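Local coordinates for protein D-alanyl transferase DltD (Enterococcus faecalis, PDB 6O93) that probably transfers D-alanine in lipoteichoic acid biosynthesis, as a membrane-associated DltD-family member of the SGNH-hydrolase clan, at residues 146-151 / 162-167; 58-63 / 354-359; 5-10 / 194-199; 314-319 / 333-338. All blocks are in the same frame, centred on the assembly; numbering follows the deposited sequence.

Contact 1 of 4, residues 146-151 / 162-167; sequences QRLTKF and ETLANL
Leu-164, on helix 158-168, pushes its side chain against Leu-148 and Thr-149, near where helix 139-148 runs out into a type I turn. The tight part is all carbon: Leu-164 CD1 comes to 3.7 Å from both Leu-148 CB and Thr-149 CG2, and Leu-164 CB is also 3.7 Å from that methyl. The threonine and leucine side chains run alongside each other in opposing senses, and Thr-149 CG2 touches both CB and CD1 of the leucine. The threonine's first torsion (chi1 62°) splits its branches: CG2 turns to the leucine, while OG1 swings back and donates to Gln-146 O at 2.7 Å, tilted 34° from the carbonyl plane. The solvent side of 146-151 takes no part in this packing: there exposed Lys-150 folds back on its own segment, NZ meeting a lone pair of Gln-146 OE1 at 3.0 Å, with a second, weak bond to Gln-146 O. Elsewhere the two helices are tied by Gln-142 NE2 to Leu-167 O. Trp-130 of helix 124-132 packs on both Leu-148 and Leu-167, and helix 175-195 lies against Thr-163, placing the contact within an all-helical part of the fold.

Contact 2 of 4, residues 58-63 / 354-359; sequences SVLSEK and GWLAVD
Helices 57-63 and 352-367 meet through Leu-60 and Asp-359, their local axes 10.7 Å apart at closest approach and crossing at -56°. Both belong to the helical layers of an alpha/beta fold built on a five-stranded parallel sheet, consistent with the SGNH-hydrolase clan; the pair joins an early helix of the chain to a late one. Leu-60 carries the first helix's side. Its CD1 sits over one face of the Asp-359 carboxylate, 3.4 Å from Asp-359 CG, and Leu-60 CB lies over the same face farther along. The aspartate's CG stands anti to its own backbone N (chi1 179°), which carries the carboxylate out from its helix to meet the leucine. Beside it, Leu-356 brings CD1 to 4.0 Å from Leu-60 CD1. Leu-356 also packs against Phe-220 and Leu-223 of helix 220-233. The charge of this buried carboxylate is answered from outside the two segments: Arg-66 makes a salt bridge to Asp-359 OD1, which probably helps keep the acid ionised. Ser-61, the residue after Leu-60, bonds back to Pro-57 O and only weakly to the same arginine. The nearest approach between the two helix segments is a methyl on a carboxylate oxygen, Leu-60 CD1 to Asp-359 OD2, at 3.3 Å.

Contact 3 of 4, residues 5-10 / 194-199; sequences INLTSE and LFSQIG
Gln-197 stretches from the turn after helix 175-195 to Ile-5 and Leu-7, in the irregular N-terminal run that leads into helix 10-17. Starting at CB, the side chain leaves its backbone with CG beside the backbone N, and the next torsion is fully extended (chi2 178°); CB and CG simply provide the reach. There CD lies 4.0 Å from Leu-7 CG. At the tip OE1 settles among carbons: it is 3.4 Å from Leu-7 CG, slightly farther from Leu-7 CD1, and 3.6 Å from Ile-5 CG2. NE2, the other branch, donates to a water at 2.7 Å, and that water in turn gives a weak bond to Asn-6 O. Leu-7 crosses the glutamine at a slant; CD1 stays by OE1, and the other methyl, CD2, meets Ser-196 OG at 3.6 Å. That hydroxyl is already engaged with Asp-192 O one turn back in the helix, and Ile-30 of helix 29-36 packs against Leu-7, Ser-196 and Gln-197 alike. The N-terminal run keeps its own shape: Asn-6 OD1 accepts from Thr-8 N at 3.2 Å in an Asx turn, inside a type I turn that ends at Ser-9, the N-cap of helix 10-17. No direct hydrogen bond joins the segments. The carbonyl end of the amide meets aliphatic carbons, Leu-7 from off one face and Ile-5 CG2 from beyond the oxygen, close to the plane. This suggests that van der Waals contact holds the segments more than direct polar pairing, though Ile-5 and Gln-197 also touch a crystal neighbour, which may help set their positions.

Contact 4 of 4, residues 314-319 / 333-338; sequences QVARKL and DFSTCS
Asp-333 OD1 is gripped twice by Ser-335, while the methyl of Ala-316, from helix 309-324, rests against Ser-335 and, more loosely, Asp-333. The hydroxyl bond is the shorter: Ser-335 OG donates to Asp-333 OD1 at 2.6 Å, arriving on the syn side and only 16° out of the carboxylate plane. The backbone adds a second, with Ser-335 N at 3.0 Å from Asp-333 OD1, fairly straight at 160° but coming from above that plane. The serine torsion (chi1 63°) holds OG between its backbone N and carbonyl carbon, where hydroxyl and amide can both reach one oxygen. Together they fix the carboxylate's rotation. Ala-316 CB lies 3.7 Å from Ser-335 OG and 4.1 Å from Asp-333 OD2, a carbon laid against a polar pair that is already satisfied. The same helix supplies further polar partners: Lys-320 forms a salt bridge to Asp-333 OD2, and Gln-313 NE2 hydrogen-bonds Ser-335 OG. The Ser-335 N to Asp-333 OD1 bond makes this an Asx turn, with the serine hydroxyl as a second donor, at the C-terminal end of edge strand 331-333, just after the crossover helix of a beta-alpha-beta unit that starts from strand 289-294.

From the N terminus, residues 5-10 open the loop of contact 3, and 58-63 open that of contact 2 before contact 3 has closed. Contact 1, between 146-151 and 162-167, is short in sequence and nests inside both loops. Residues 194-199 then close contact 3, so contacts 2 and 3 cross. Contact 4 comes later, in series after contact 3, and nests in the loop that contact 2 closes at 354-359. Contacts 2 and 4 touch directly, through Val-358 and Phe-334. Contact 1 ties helix 139-148 to helix 158-168, contact 3 the N-terminal run to the turn after helix 175-195, contact 2 an early helix to a late one, and contact 4 an edge strand's exit to its crossover helix.

Contact 1 of 4, residues 146-151 / 162-167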
# COMPACT_ATOMS: atom_id res chain seq x y z
N GLN A 146 18.82 0.72 -9.87
CA GLN A 146 19.19 2.13 -9.83
C GLN A 146 18.65 2.80 -8.57
O GLN A 146 19.37 3.53 -7.88
CB GLN A 146 18.69 2.83 -11.09
CG GLN A 146 18.98 4.33 -11.14
CD GLN A 146 17.88 5.18 -10.53
OE1 GLN A 146 18.11 5.92 -9.57
NE2 GLN A 146 16.67 5.08 -11.08
N ARG A 147 17.38 2.57 -8.26
CA ARG A 147 16.77 3.23 -7.10
C ARG A 147 17.39 2.75 -5.80
O ARG A 147 17.66 3.55 -4.90
CB ARG A 147 15.26 3.01 -7.10
CG ARG A 147 14.52 3.67 -8.25
CD ARG A 147 14.40 5.18 -8.07
NE ARG A 147 13.54 5.52 -6.94
CZ ARG A 147 13.88 6.33 -5.93
NH1 ARG A 147 15.07 6.92 -5.89
NH2 ARG A 147 13.01 6.56 -4.96
N LEU A 148 17.61 1.44 -5.67
CA LEU A 148 18.10 0.89 -4.41
C LEU A 148 19.46 1.46 -4.05
O LEU A 148 19.75 1.69 -2.87
CB LEU A 148 18.16 -0.64 -4.49
CG LEU A 148 16.83 -1.38 -4.53
CD1 LEU A 148 17.07 -2.88 -4.57
CD2 LEU A 148 15.95 -1.01 -3.36
N THR A 149 20.32 1.70 -5.04
CA THR A 149 21.64 2.27 -4.76
C THR A 149 21.57 3.68 -4.21
O THR A 149 22.60 4.21 -3.77
CB THR A 149 22.51 2.28 -6.02
OG1 THR A 149 21.91 3.11 -7.03
CG2 THR A 149 22.70 0.87 -6.56
N LYS A 150 20.40 4.31 -4.22
CA LYS A 150 20.26 5.67 -3.71
C LYS A 150 20.00 5.72 -2.21
O LYS A 150 20.05 6.81 -1.63
CB LYS A 150 19.12 6.39 -4.44
CG LYS A 150 19.31 6.50 -5.95
CD LYS A 150 20.52 7.36 -6.30
CE LYS A 150 20.61 7.61 -7.80
NZ LYS A 150 20.89 6.35 -8.57
N PHE A 151 19.74 4.57 -1.56
CA PHE A 151 19.35 4.59 -0.16
C PHE A 151 20.47 4.10 0.75
O PHE A 151 21.16 3.13 0.43
CB PHE A 151 18.10 3.72 0.06
CG PHE A 151 16.89 4.24 -0.65
CD1 PHE A 151 16.10 5.21 -0.06
CD2 PHE A 151 16.57 3.80 -1.92
CE1 PHE A 151 14.99 5.71 -0.72
CE2 PHE A 151 15.46 4.29 -2.57
CZ PHE A 151 14.68 5.25 -1.97
N GLU A 162 27.71 -3.79 -5.41
CA GLU A 162 28.45 -4.26 -6.57
C GLU A 162 27.53 -5.03 -7.52
O GLU A 162 27.65 -4.89 -8.75
CB GLU A 162 29.62 -5.14 -6.12
CG GLU A 162 30.69 -4.35 -5.37
CD GLU A 162 31.77 -5.23 -4.77
OE1 GLU A 162 31.50 -6.42 -4.49
OE2 GLU A 162 32.89 -4.73 -4.58
N THR A 163 26.61 -5.82 -6.98
CA THR A 163 25.67 -6.55 -7.82
C THR A 163 24.73 -5.59 -8.54
O THR A 163 24.45 -5.76 -9.73
CB THR A 163 24.88 -7.55 -6.97
OG1 THR A 163 25.78 -8.45 -6.33
CG2 THR A 163 23.90 -8.33 -7.84
N LEU A 164 24.22 -4.58 -7.83
CA LEU A 164 23.31 -3.63 -8.46
C LEU A 164 24.00 -2.83 -9.55
O LEU A 164 23.35 -2.41 -10.52
CB LEU A 164 22.72 -2.69 -7.40
CG LEU A 164 21.89 -3.37 -6.31
CD1 LEU A 164 21.34 -2.34 -5.34
CD2 LEU A 164 20.76 -4.20 -6.92
N ALA A 165 25.31 -2.60 -9.42
CA ALA A 165 26.04 -1.90 -10.47
C ALA A 165 26.05 -2.71 -11.76
O ALA A 165 25.89 -2.15 -12.85
CB ALA A 165 27.47 -1.61 -10.01
N ASN A 166 26.23 -4.03 -11.66
CA ASN A 166 26.22 -4.87 -12.85
C ASN A 166 24.84 -4.89 -13.50
O ASN A 166 24.73 -4.86 -14.73
CB ASN A 166 26.67 -6.29 -12.50
CG ASN A 166 28.10 -6.34 -11.99
OD1 ASN A 166 28.89 -5.42 -12.24
ND2 ASN A 166 28.44 -7.41 -11.28
N LEU A 167 23.78 -4.95 -12.69
CA LEU A 167 22.43 -4.92 -13.23
C LEU A 167 22.21 -3.67 -14.08
O LEU A 167 21.69 -3.74 -15.19
CB LEU A 167 21.40 -4.98 -12.11
CG LEU A 167 20.79 -6.36 -11.82
CD1 LEU A 167 21.84 -7.32 -11.28
CD2 LEU A 167 19.62 -6.22 -10.86

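Contact 2 of 4, residues 58-63 / 354-359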
# COMPACT_ATOMS: atom_id res chain seq x y z
N SER A 58 -11.93 -5.14 6.50
CA SER A 58 -11.63 -6.31 7.32
C SER A 58 -12.80 -6.66 8.23
O SER A 58 -13.03 -7.85 8.51
CB SER A 58 -10.38 -6.06 8.16
OG SER A 58 -9.22 -5.96 7.34
N VAL A 59 -13.55 -5.66 8.70
CA VAL A 59 -14.67 -5.93 9.59
C VAL A 59 -15.91 -6.34 8.80
O VAL A 59 -16.61 -7.29 9.17
CB VAL A 59 -14.95 -4.69 10.47
CG1 VAL A 59 -16.11 -4.97 11.42
CG2 VAL A 59 -13.70 -4.30 11.24
N LEU A 60 -16.20 -5.63 7.71
CA LEU A 60 -17.37 -5.96 6.90
C LEU A 60 -17.25 -7.35 6.30
O LEU A 60 -18.24 -8.09 6.22
CB LEU A 60 -17.55 -4.91 5.80
CG LEU A 60 -17.87 -3.49 6.28
CD1 LEU A 60 -17.82 -2.50 5.13
CD2 LEU A 60 -19.23 -3.44 6.96
N SER A 61 -16.04 -7.73 5.87
CA SER A 61 -15.86 -9.05 5.27
C SER A 61 -16.10 -10.16 6.29
O SER A 61 -16.68 -11.20 5.97
CB SER A 61 -14.46 -9.17 4.67
OG SER A 61 -14.32 -8.32 3.55
N GLU A 62 -15.66 -9.95 7.54
CA GLU A 62 -15.88 -10.94 8.58
C GLU A 62 -17.34 -10.95 9.03
O GLU A 62 -17.92 -12.01 9.26
CB GLU A 62 -14.96 -10.66 9.77
CG GLU A 62 -14.96 -11.74 10.85
CD GLU A 62 -14.36 -13.05 10.37
OE1 GLU A 62 -15.13 -14.00 10.13
OE2 GLU A 62 -13.13 -13.12 10.24
N LYS A 63 -17.95 -9.77 9.15
CA LYS A 63 -19.33 -9.68 9.62
C LYS A 63 -20.27 -10.45 8.70
O LYS A 63 -21.18 -11.15 9.16
CB LYS A 63 -19.76 -8.22 9.72
CG LYS A 63 -21.21 -8.01 10.15
CD LYS A 63 -21.51 -8.64 11.50
CE LYS A 63 -22.90 -8.26 11.98
NZ LYS A 63 -23.23 -8.86 13.30
N GLY A 354 -15.62 6.57 4.04
CA GLY A 354 -14.66 6.32 2.98
C GLY A 354 -14.39 4.83 2.80
O GLY A 354 -14.41 4.32 1.67
N TRP A 355 -14.13 4.12 3.90
CA TRP A 355 -13.90 2.69 3.80
C TRP A 355 -15.15 1.95 3.33
O TRP A 355 -15.05 0.98 2.57
CB TRP A 355 -13.43 2.14 5.15
CG TRP A 355 -11.97 2.34 5.38
CD1 TRP A 355 -11.39 3.07 6.38
CD2 TRP A 355 -10.90 1.80 4.60
NE1 TRP A 355 -10.02 3.01 6.26
CE2 TRP A 355 -9.69 2.24 5.18
CE3 TRP A 355 -10.84 0.98 3.46
CZ2 TRP A 355 -8.45 1.90 4.67
CZ3 TRP A 355 -9.60 0.64 2.96
CH2 TRP A 355 -8.42 1.10 3.56
N LEU A 356 -16.33 2.39 3.77
CA LEU A 356 -17.57 1.79 3.29
C LEU A 356 -17.66 1.90 1.77
O LEU A 356 -18.02 0.93 1.09
CB LEU A 356 -18.78 2.46 3.95
CG LEU A 356 -20.14 1.89 3.54
CD1 LEU A 356 -20.32 0.47 4.07
CD2 LEU A 356 -21.27 2.79 4.02
N ALA A 357 -17.35 3.08 1.22
CA ALA A 357 -17.36 3.25 -0.22
C ALA A 357 -16.31 2.38 -0.89
O ALA A 357 -16.59 1.74 -1.91
CB ALA A 357 -17.14 4.72 -0.58
N VAL A 358 -15.10 2.33 -0.33
CA VAL A 358 -14.06 1.47 -0.88
C VAL A 358 -14.49 0.01 -0.80
O VAL A 358 -14.32 -0.76 -1.75
CB VAL A 358 -12.73 1.70 -0.14
CG1 VAL A 358 -11.72 0.63 -0.52
CG2 VAL A 358 -12.18 3.09 -0.46
N ASP A 359 -15.07 -0.39 0.34
CA ASP A 359 -15.49 -1.78 0.51
C ASP A 359 -16.47 -2.19 -0.58
O ASP A 359 -16.41 -3.32 -1.09
CB ASP A 359 -16.13 -1.96 1.89
CG ASP A 359 -16.61 -3.37 2.12
OD1 ASP A 359 -15.76 -4.24 2.43
OD2 ASP A 359 -17.83 -3.61 1.98

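Contact 3 of 4, residues 5-10 / 194-199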
# COMPACT_ATOMS: atom_id res chain seq x y z
N ILE A 5 4.47 -24.60 16.67
CA ILE A 5 4.36 -23.25 16.13
C ILE A 5 4.20 -23.39 14.62
O ILE A 5 5.17 -23.62 13.89
CB ILE A 5 5.58 -22.39 16.49
CG1 ILE A 5 5.73 -22.31 18.01
CG2 ILE A 5 5.44 -20.99 15.90
CD1 ILE A 5 6.97 -21.55 18.47
N ASN A 6 2.97 -23.27 14.14
CA ASN A 6 2.63 -23.51 12.74
C ASN A 6 2.32 -22.17 12.09
O ASN A 6 1.20 -21.65 12.20
CB ASN A 6 1.46 -24.48 12.62
CG ASN A 6 1.10 -24.80 11.19
OD1 ASN A 6 1.81 -24.41 10.26
ND2 ASN A 6 -0.01 -25.51 11.00
N LEU A 7 3.32 -21.60 11.39
CA LEU A 7 3.16 -20.28 10.79
C LEU A 7 2.11 -20.25 9.69
O LEU A 7 1.60 -19.18 9.37
CB LEU A 7 4.50 -19.79 10.23
CG LEU A 7 5.50 -19.24 11.24
CD1 LEU A 7 6.04 -20.34 12.15
CD2 LEU A 7 6.63 -18.53 10.53
N THR A 8 1.78 -21.40 9.10
CA THR A 8 0.83 -21.47 8.01
C THR A 8 -0.53 -22.01 8.44
O THR A 8 -1.36 -22.31 7.58
CB THR A 8 1.38 -22.33 6.87
OG1 THR A 8 1.72 -23.63 7.36
CG2 THR A 8 2.62 -21.67 6.26
N SER A 9 -0.77 -22.13 9.74
CA SER A 9 -2.06 -22.60 10.21
C SER A 9 -3.16 -21.61 9.82
O SER A 9 -2.91 -20.43 9.57
CB SER A 9 -2.06 -22.78 11.73
OG SER A 9 -2.09 -21.54 12.40
N GLU A 10 -4.39 -22.12 9.76
CA GLU A 10 -5.53 -21.28 9.41
C GLU A 10 -5.66 -20.12 10.38
O GLU A 10 -5.91 -18.98 9.97
CB GLU A 10 -6.80 -22.13 9.39
CG GLU A 10 -8.08 -21.36 9.07
CD GLU A 10 -9.31 -22.25 9.08
OE1 GLU A 10 -9.15 -23.49 9.17
OE2 GLU A 10 -10.43 -21.72 9.00
N LEU A 194 11.56 -18.23 12.34
CA LEU A 194 11.68 -18.12 13.79
C LEU A 194 11.12 -16.82 14.35
O LEU A 194 10.53 -16.83 15.43
CB LEU A 194 13.16 -18.24 14.19
CG LEU A 194 13.84 -19.59 13.96
CD1 LEU A 194 15.30 -19.51 14.39
CD2 LEU A 194 13.12 -20.71 14.69
N PHE A 195 11.29 -15.71 13.64
CA PHE A 195 11.06 -14.39 14.22
C PHE A 195 9.98 -13.56 13.54
O PHE A 195 9.67 -12.47 14.03
CB PHE A 195 12.37 -13.58 14.21
CG PHE A 195 13.51 -14.24 14.94
CD1 PHE A 195 13.29 -14.91 16.13
CD2 PHE A 195 14.80 -14.18 14.44
CE1 PHE A 195 14.33 -15.52 16.81
CE2 PHE A 195 15.85 -14.79 15.11
CZ PHE A 195 15.62 -15.46 16.29
N SER A 196 9.40 -14.03 12.43
CA SER A 196 8.46 -13.20 11.68
C SER A 196 7.18 -12.90 12.44
O SER A 196 6.43 -12.01 12.02
CB SER A 196 8.11 -13.86 10.35
OG SER A 196 7.39 -15.06 10.54
N GLN A 197 6.89 -13.61 13.53
CA GLN A 197 5.69 -13.36 14.32
C GLN A 197 5.95 -12.48 15.54
O GLN A 197 5.00 -12.12 16.23
CB GLN A 197 5.06 -14.68 14.76
CG GLN A 197 4.55 -15.53 13.60
CD GLN A 197 3.97 -16.86 14.05
OE1 GLN A 197 4.69 -17.84 14.23
NE2 GLN A 197 2.65 -16.90 14.21
N ILE A 198 7.21 -12.13 15.82
CA ILE A 198 7.50 -11.24 16.93
C ILE A 198 6.90 -9.88 16.65
O ILE A 198 7.08 -9.30 15.57
CB ILE A 198 9.02 -11.16 17.16
CG1 ILE A 198 9.55 -12.51 17.64
CG2 ILE A 198 9.35 -10.06 18.16
CD1 ILE A 198 11.06 -12.59 17.76
N GLY A 199 6.15 -9.35 17.62
CA GLY A 199 5.50 -8.07 17.47
C GLY A 199 4.18 -8.10 16.73
O GLY A 199 3.52 -7.06 16.63
O HOH W 1 1.76 -19.40 14.18

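Contact 4 of 4, residues 314-319 / 333-338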
# COMPACT_ATOMS: atom_id res chain seq x y z
N GLN A 314 -4.90 17.20 -10.37
CA GLN A 314 -3.83 17.00 -11.34
C GLN A 314 -3.07 15.71 -11.05
O GLN A 314 -2.70 14.98 -11.97
CB GLN A 314 -2.89 18.21 -11.32
CG GLN A 314 -3.53 19.50 -11.80
CD GLN A 314 -3.87 19.48 -13.27
OE1 GLN A 314 -2.99 19.31 -14.12
NE2 GLN A 314 -5.14 19.65 -13.59
N VAL A 315 -2.86 15.41 -9.77
CA VAL A 315 -2.17 14.18 -9.39
C VAL A 315 -3.01 12.97 -9.79
O VAL A 315 -2.50 12.00 -10.37
CB VAL A 315 -1.87 14.18 -7.88
CG1 VAL A 315 -1.27 12.85 -7.44
CG2 VAL A 315 -0.94 15.33 -7.53
N ALA A 316 -4.30 13.00 -9.47
CA ALA A 316 -5.18 11.89 -9.85
C ALA A 316 -5.17 11.69 -11.36
O ALA A 316 -5.14 10.55 -11.84
CB ALA A 316 -6.60 12.15 -9.35
N ARG A 317 -5.21 12.78 -12.13
CA ARG A 317 -5.19 12.65 -13.58
C ARG A 317 -3.90 11.98 -14.06
O ARG A 317 -3.92 11.17 -14.99
CB ARG A 317 -5.35 14.02 -14.24
CG ARG A 317 -5.47 13.96 -15.76
CD ARG A 317 -5.32 15.34 -16.39
NE ARG A 317 -6.44 16.21 -16.09
CZ ARG A 317 -6.53 17.48 -16.48
NH1 ARG A 317 -7.60 18.20 -16.16
NH2 ARG A 317 -5.55 18.03 -17.19
N LYS A 318 -2.77 12.31 -13.43
CA LYS A 318 -1.50 11.71 -13.83
C LYS A 318 -1.47 10.23 -13.50
O LYS A 318 -1.04 9.41 -14.32
CB LYS A 318 -0.35 12.44 -13.14
CG LYS A 318 1.03 12.01 -13.63
CD LYS A 318 2.10 12.97 -13.14
CE LYS A 318 3.48 12.53 -13.59
NZ LYS A 318 4.53 13.50 -13.17
N LEU A 319 -1.92 9.87 -12.30
CA LEU A 319 -1.94 8.46 -11.90
C LEU A 319 -2.89 7.66 -12.78
O LEU A 319 -2.54 6.56 -13.24
CB LEU A 319 -2.34 8.35 -10.43
CG LEU A 319 -1.36 8.97 -9.44
CD1 LEU A 319 -1.97 9.02 -8.05
CD2 LEU A 319 -0.05 8.20 -9.42
N ASP A 333 -11.66 6.07 -7.89
CA ASP A 333 -11.11 7.41 -7.66
C ASP A 333 -12.07 8.19 -6.78
O ASP A 333 -13.09 8.70 -7.25
CB ASP A 333 -10.87 8.12 -8.99
CG ASP A 333 -10.26 9.50 -8.81
OD1 ASP A 333 -9.89 9.85 -7.67
OD2 ASP A 333 -10.16 10.24 -9.81
N PHE A 334 -11.75 8.29 -5.49
CA PHE A 334 -12.53 9.08 -4.55
C PHE A 334 -11.88 10.43 -4.24
O PHE A 334 -12.22 11.06 -3.24
CB PHE A 334 -12.76 8.29 -3.26
CG PHE A 334 -13.54 7.02 -3.46
CD1 PHE A 334 -14.88 7.06 -3.81
CD2 PHE A 334 -12.94 5.78 -3.28
CE1 PHE A 334 -15.60 5.90 -3.99
CE2 PHE A 334 -13.66 4.62 -3.45
CZ PHE A 334 -14.99 4.67 -3.81
N SER A 335 -10.94 10.88 -5.08
CA SER A 335 -10.28 12.16 -4.83
C SER A 335 -11.24 13.33 -4.95
O SER A 335 -10.97 14.39 -4.37
CB SER A 335 -9.11 12.34 -5.79
OG SER A 335 -9.55 12.41 -7.14
N THR A 336 -12.35 13.17 -5.68
CA THR A 336 -13.36 14.21 -5.79
C THR A 336 -14.34 14.21 -4.62
O THR A 336 -15.25 15.04 -4.60
CB THR A 336 -14.14 14.05 -7.09
OG1 THR A 336 -14.63 12.71 -7.19
CG2 THR A 336 -13.25 14.36 -8.29
N CYS A 337 -14.17 13.31 -3.65
CA CYS A 337 -15.05 13.22 -2.49
C CYS A 337 -14.52 14.00 -1.29
O CYS A 337 -14.84 13.66 -0.14
CB CYS A 337 -15.25 11.75 -2.11
SG CYS A 337 -15.94 10.73 -3.44
N SER A 338 -13.72 15.04 -1.53
CA SER A 338 -13.11 15.78 -0.43
C SER A 338 -14.16 16.40 0.48
O SER A 338 -13.93 16.52 1.69
CB SER A 338 -12.18 16.85 -0.98
OG SER A 338 -12.85 17.69 -1.90